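Local coordinates for carbohydrate binding module (Escherichia coli, PDB 2XFD), which binds carbohydrate such as cellobiose in a calcium-dependent manner and probably recognises xylan, at residues A[8-13]-A[61-66]; A[20-25]-A[41-46]. One frame throughout, in Å; residues are numbered along the deposited sequence.

Contact 1: A[8-13]-A[61-66]. With CA (calcium ion), chain D; CA (calcium ion), chain C.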
loop_
_atom_site.group_PDB
_atom_site.type_symbol
_atom_site.label_atom_id
_atom_site.label_comp_id
_atom_site.label_asym_id
_atom_site.label_seq_id
_atom_site.Cartn_x
_atom_site.Cartn_y
_atom_site.Cartn_z
ATOM N N ARG A 8 2.838 4.766 -5.567
ATOM C CA ARG A 8 2.726 4.281 -6.939
ATOM C C ARG A 8 2.107 2.877 -6.871
ATOM O O ARG A 8 2.711 1.965 -6.316
ATOM C CB ARG A 8 4.094 4.243 -7.613
ATOM C CG ARG A 8 3.936 3.819 -9.071
ATOM C CD ARG A 8 4.855 4.330 -9.996
ATOM N NE ARG A 8 4.589 4.109 -11.377
ATOM C CZ ARG A 8 4.048 4.945 -12.280
ATOM N NH1 ARG A 8 4.028 4.550 -13.542
ATOM N NH2 ARG A 8 3.504 6.095 -11.948
ATOM N N ALA A 9 0.895 2.713 -7.406
ATOM C CA ALA A 9 0.154 1.484 -7.252
ATOM C C ALA A 9 -0.862 1.312 -8.352
ATOM O O ALA A 9 -1.213 2.278 -9.056
ATOM C CB ALA A 9 -0.514 1.451 -5.913
ATOM N N ARG A 10 -1.374 0.088 -8.440
ATOM C CA ARG A 10 -2.450 -0.276 -9.348
ATOM C C ARG A 10 -3.323 -1.322 -8.706
ATOM O O ARG A 10 -2.887 -2.036 -7.790
ATOM C CB ARG A 10 -1.919 -0.829 -10.693
ATOM C CG ARG A 10 -1.366 -2.225 -10.622
ATOM C CD ARG A 10 -0.881 -2.757 -11.931
ATOM N NE ARG A 10 -0.590 -4.182 -11.928
ATOM C CZ ARG A 10 -1.447 -5.136 -12.330
ATOM N NH1 ARG A 10 -1.013 -6.367 -12.444
ATOM N NH2 ARG A 10 -2.706 -4.844 -12.601
ATOM N N GLY A 11 -4.526 -1.430 -9.243
ATOM C CA GLY A 11 -5.371 -2.581 -9.019
ATOM C C GLY A 11 -5.313 -3.510 -10.233
ATOM O O GLY A 11 -4.728 -3.182 -11.259
ATOM N N VAL A 12 -5.941 -4.657 -10.047
ATOM C CA VAL A 12 -6.093 -5.592 -11.147
ATOM C C VAL A 12 -7.409 -5.412 -11.911
ATOM O O VAL A 12 -7.435 -5.615 -13.105
ATOM C CB VAL A 12 -5.873 -7.020 -10.693
ATOM C CG1 VAL A 12 -4.547 -7.249 -10.091
ATOM C CG2 VAL A 12 -6.811 -7.521 -9.957
ATOM N N ASN A 13 -8.481 -4.994 -11.238
ATOM C CA ASN A 13 -9.714 -4.760 -11.974
ATOM C C ASN A 13 -10.224 -3.324 -11.964
ATOM O O ASN A 13 -11.153 -3.049 -12.714
ATOM C CB ASN A 13 -10.840 -5.748 -11.602
ATOM C CG ASN A 13 -11.578 -5.391 -10.352
ATOM O OD1 ASN A 13 -11.285 -4.430 -9.619
ATOM N ND2 ASN A 13 -12.588 -6.189 -10.082
ATOM N N ASP A 61 -7.285 -7.195 -6.447
ATOM C CA ASP A 61 -5.963 -7.318 -5.829
ATOM C C ASP A 61 -5.214 -6.009 -6.114
ATOM O O ASP A 61 -5.519 -5.319 -7.095
ATOM C CB ASP A 61 -5.154 -8.485 -6.468
ATOM C CG ASP A 61 -5.726 -9.840 -6.226
ATOM O OD1 ASP A 61 -5.811 -10.608 -7.234
ATOM O OD2 ASP A 61 -6.026 -10.172 -5.074
ATOM N N VAL A 62 -4.217 -5.700 -5.274
ATOM C CA VAL A 62 -3.430 -4.467 -5.418
ATOM C C VAL A 62 -1.962 -4.805 -5.583
ATOM O O VAL A 62 -1.421 -5.683 -4.884
ATOM C CB VAL A 62 -3.650 -3.573 -4.210
ATOM C CG1 VAL A 62 -2.684 -2.388 -4.202
ATOM C CG2 VAL A 62 -5.121 -3.082 -4.157
ATOM N N GLN A 63 -1.299 -4.092 -6.480
ATOM C CA GLN A 63 0.163 -4.145 -6.642
ATOM C C GLN A 63 0.679 -2.729 -6.334
ATOM O O GLN A 63 0.364 -1.798 -7.054
ATOM C CB GLN A 63 0.562 -4.614 -8.020
ATOM C CG GLN A 63 2.045 -4.857 -8.181
ATOM C CD GLN A 63 2.491 -5.126 -9.594
ATOM O OE1 GLN A 63 1.749 -5.008 -10.559
ATOM N NE2 GLN A 63 3.682 -5.537 -9.735
ATOM N N VAL A 64 1.497 -2.616 -5.289
ATOM C CA VAL A 64 2.156 -1.365 -4.906
ATOM C C VAL A 64 3.582 -1.448 -5.341
ATOM O O VAL A 64 4.325 -2.301 -4.907
ATOM C CB VAL A 64 2.050 -1.149 -3.348
ATOM C CG1 VAL A 64 2.699 0.194 -3.009
ATOM C CG2 VAL A 64 0.663 -1.255 -2.844
ATOM N N ASP A 65 3.978 -0.568 -6.232
ATOM C CA ASP A 65 5.364 -0.543 -6.673
ATOM C C ASP A 65 6.294 -0.055 -5.567
ATOM O O ASP A 65 7.286 -0.726 -5.187
ATOM C CB ASP A 65 5.543 0.282 -7.962
ATOM C CG ASP A 65 6.855 0.088 -8.657
ATOM O OD1 ASP A 65 7.742 -0.558 -8.127
ATOM O OD2 ASP A 65 6.993 0.622 -9.790
ATOM N N TYR A 66 5.995 1.103 -5.037
ATOM C CA TYR A 66 6.814 1.815 -4.104
ATOM C C TYR A 66 6.001 2.976 -3.545
ATOM O O TYR A 66 4.953 3.338 -4.079
ATOM C CB TYR A 66 8.166 2.305 -4.706
ATOM C CG TYR A 66 8.006 3.209 -5.916
ATOM C CD1 TYR A 66 7.628 4.511 -5.810
ATOM C CD2 TYR A 66 8.288 2.733 -7.179
ATOM C CE1 TYR A 66 7.550 5.347 -6.920
ATOM C CE2 TYR A 66 8.194 3.535 -8.282
ATOM C CZ TYR A 66 7.814 4.845 -8.145
ATOM O OH TYR A 66 7.703 5.646 -9.284
HETATM CA CA CA D . 8.792 -2.022 -6.661
HETATM CA CA CA C . -7.910 -10.487 -3.718
HETATM O O HOH W 1 5.759 1.622 -11.885
HETATM O O HOH W 2 1.683 -7.269 -12.795
HETATM O O HOH W 3 -9.555 -11.492 -5.122
HETATM O O HOH W 4 10.084 -2.122 -8.652
#

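Contact 2: A[20-25]-A[41-46]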
loop_
_atom_site.group_PDB
_atom_site.type_symbol
_atom_site.label_atom_id
_atom_site.label_comp_id
_atom_site.label_asym_id
_atom_site.label_seq_id
_atom_site.Cartn_x
_atom_site.Cartn_y
_atom_site.Cartn_z
ATOM N N LEU A 20 -3.731 5.407 2.442
ATOM C CA LEU A 20 -2.438 5.801 3.014
ATOM C C LEU A 20 -2.678 6.139 4.492
ATOM O O LEU A 20 -3.492 7.032 4.763
ATOM C CB LEU A 20 -1.901 7.040 2.283
ATOM C CG LEU A 20 -0.633 7.593 2.864
ATOM C CD1 LEU A 20 0.560 6.670 2.819
ATOM C CD2 LEU A 20 -0.294 8.899 2.154
ATOM N N GLN A 21 -1.995 5.456 5.369
ATOM C CA GLN A 21 -2.160 5.632 6.814
ATOM C C GLN A 21 -0.843 6.037 7.446
ATOM O O GLN A 21 0.215 5.547 7.012
ATOM C CB GLN A 21 -2.644 4.328 7.435
ATOM C CG GLN A 21 -3.928 3.809 6.844
ATOM C CD GLN A 21 -4.286 2.439 7.404
ATOM O OE1 GLN A 21 -3.453 1.561 7.548
ATOM N NE2 GLN A 21 -5.528 2.250 7.621
ATOM N N VAL A 22 -0.882 6.877 8.449
ATOM C CA VAL A 22 0.295 7.233 9.194
ATOM C C VAL A 22 -0.063 7.118 10.686
ATOM O O VAL A 22 -1.013 7.798 11.147
ATOM C CB VAL A 22 0.833 8.606 8.837
ATOM C CG1 VAL A 22 2.039 8.918 9.697
ATOM C CG2 VAL A 22 1.207 8.661 7.390
ATOM N N GLY A 23 0.592 6.242 11.433
ATOM C CA GLY A 23 0.248 6.021 12.834
ATOM C C GLY A 23 -1.149 5.510 13.035
ATOM O O GLY A 23 -1.732 5.675 14.123
ATOM N N GLY A 24 -1.752 4.898 12.037
ATOM C CA GLY A 24 -3.141 4.418 12.117
ATOM C C GLY A 24 -4.133 5.403 11.642
ATOM O O GLY A 24 -5.311 5.069 11.511
ATOM N N THR A 25 -3.767 6.673 11.397
ATOM C CA THR A 25 -4.659 7.663 10.873
ATOM C C THR A 25 -4.702 7.549 9.358
ATOM O O THR A 25 -3.666 7.522 8.696
ATOM C CB THR A 25 -4.164 9.108 11.164
ATOM O OG1 THR A 25 -3.947 9.209 12.554
ATOM C CG2 THR A 25 -5.033 10.116 10.612
ATOM N N ALA A 41 -0.148 12.711 -1.317
ATOM C CA ALA A 41 -0.769 13.418 -0.212
ATOM C C ALA A 41 0.291 14.010 0.679
ATOM O O ALA A 41 1.425 13.613 0.694
ATOM C CB ALA A 41 -1.673 12.506 0.593
ATOM N N SER A 42 -0.152 14.975 1.470
ATOM C CA SER A 42 0.630 15.691 2.452
ATOM C C SER A 42 0.182 15.309 3.840
ATOM O O SER A 42 -1.009 15.041 4.048
ATOM C CB SER A 42 0.382 17.235 2.354
ATOM O OG SER A 42 0.849 17.783 1.126
ATOM N N THR A 43 1.084 15.309 4.799
ATOM C CA THR A 43 0.704 15.097 6.188
ATOM C C THR A 43 1.798 15.709 7.107
ATOM O O THR A 43 2.995 15.630 6.824
ATOM C CB THR A 43 0.536 13.603 6.528
ATOM O OG1 THR A 43 0.084 13.444 7.865
ATOM C CG2 THR A 43 1.778 12.779 6.319
ATOM N N SER A 44 1.317 16.201 8.244
ATOM C CA SER A 44 2.120 16.644 9.378
ATOM C C SER A 44 2.474 15.469 10.325
ATOM O O SER A 44 3.266 15.613 11.209
ATOM C CB SER A 44 1.392 17.743 10.158
ATOM O OG SER A 44 0.220 17.312 10.757
ATOM N N LEU A 45 1.815 14.348 10.162
ATOM C CA LEU A 45 2.030 13.180 11.017
ATOM C C LEU A 45 3.396 12.573 10.671
ATOM O O LEU A 45 3.892 12.694 9.555
ATOM C CB LEU A 45 0.913 12.185 10.826
ATOM C CG LEU A 45 -0.480 12.656 11.227
ATOM C CD1 LEU A 45 -1.504 11.672 10.808
ATOM C CD2 LEU A 45 -0.571 12.970 12.741
ATOM N N THR A 46 3.983 11.866 11.666
ATOM C CA THR A 46 5.356 11.368 11.545
ATOM C C THR A 46 5.547 9.905 11.806
ATOM O O THR A 46 6.640 9.398 11.734
ATOM C CB THR A 46 6.275 12.155 12.513
ATOM O OG1 THR A 46 5.820 11.926 13.852
ATOM C CG2 THR A 46 6.275 13.626 12.289
#

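Contact 1: A[8-13]-A[61-66]
Antiparallel strands 4-11 and 62-69 meet here, with a beta bulge where the register shifts by one between the pairs Arg-8 with Tyr-66 and Ala-9 with Val-64. At the bulge Arg-8 N donates to Tyr-66 O (3.0 Å), while Arg-8 O takes the N-H of Asp-65 in a more bent bond (139° at H). Arg-10 and Gln-63 form a hydrogen-bonded pair through both backbone N-H groups. The strands belong to a calcium-dependent carbohydrate-binding module, and segment 61-66 reaches two calcium ions. Asp-61, just before strand 62-69, binds one through OD2 at 2.3 Å, beside the bound sugar. Asp-65 binds the other through OD1 (2.3 Å) and O (2.5 Å). On the face with Arg-8 and Tyr-66, Arg-10 NE gives a nearly straight hydrogen bond to Gln-63 OE1 (2.8 Å). Arg-10 CG sits between the backbone N and the carbonyl carbon (chi1 74°), and the chain runs extended from CG to NE. The donor lies in the amide plane, though OE1 sits 18° out of the guanidinium plane. Water 2 bridges Arg-10 NH1 and the same OE1, and Glu-98 takes the amide NE2. An alanine in place of Arg-10 would probably leave Gln-63 OE1 without its direct donor and water 2 without its arginine partner. Arg-8 CB packs over one face of the Tyr-66 ring, 3.9 Å from its centroid, a CH-pi contact. Arg-8 CD touches Tyr-66 OH. Water 1 joins Arg-8 NE to Asp-65 OD2, and Asp-38 takes Arg-8 NH2 in a salt bridge.

Contact 2: A[20-25]-A[41-46]
Thr-43 OG1 accepts the backbone N-H of Leu-45 at 3.0 Å, nearly straight at 158°. This is an ST turn, and it lies just after strand 37-42, where Leu-45 meets Val-22. Facing it is the tight hairpin between strands 17-22 and 25-31, closed by a type I' turn from Val-22 to Thr-25. Val-22 and Thr-25 exchange both backbone hydrogen bonds, and Gly-23 and Gly-24 take the positive phi angles of the turn. No hydrogen bond crosses between 20-25 and 41-46; the two are held by apolar contact between parts of two different sheets. Val-22 CG1, anti to the backbone N (chi1 178°), comes within 3.6 Å of Leu-45 CB. The two side chains pass alongside each other, pointing opposite ways. Val-22 CG2 approaches Thr-43 CG2 at 4.3 Å. Deeper along the strands, Leu-20 CD2 meets Ala-41 CB at 4.2 Å. Leu-20 also packs on Ile-5 and Trp-30, and Ala-41 on Val-27. At the hairpin end the side chain of Leu-45 crosses that of Thr-25 at about a right angle. There Leu-45 CD1 touches Thr-25 CB at 3.7 Å and lies 3.9 Å from both Thr-25 OG1 and CG2.

In the fold
The centres of contacts 1 and 2 lie about 20 Å apart, on opposite sides of the chain's centre. Their nearest atoms are about 9 Å apart, so they do not touch. In chain order 8-13 comes first, then both halves of contact 2, then 61-66. Contact 1 lies within one antiparallel sheet, between strands 4-11 and 62-69. Strand 37-42, which leads into the second half of contact 2, also pairs with 4-11 in that sheet. Contact 2 joins this sheet to the one holding strands 17-22 and 25-31. Both calcium ions and the sugar lie by contact 1, while contact 2 packs the sheets together away from them.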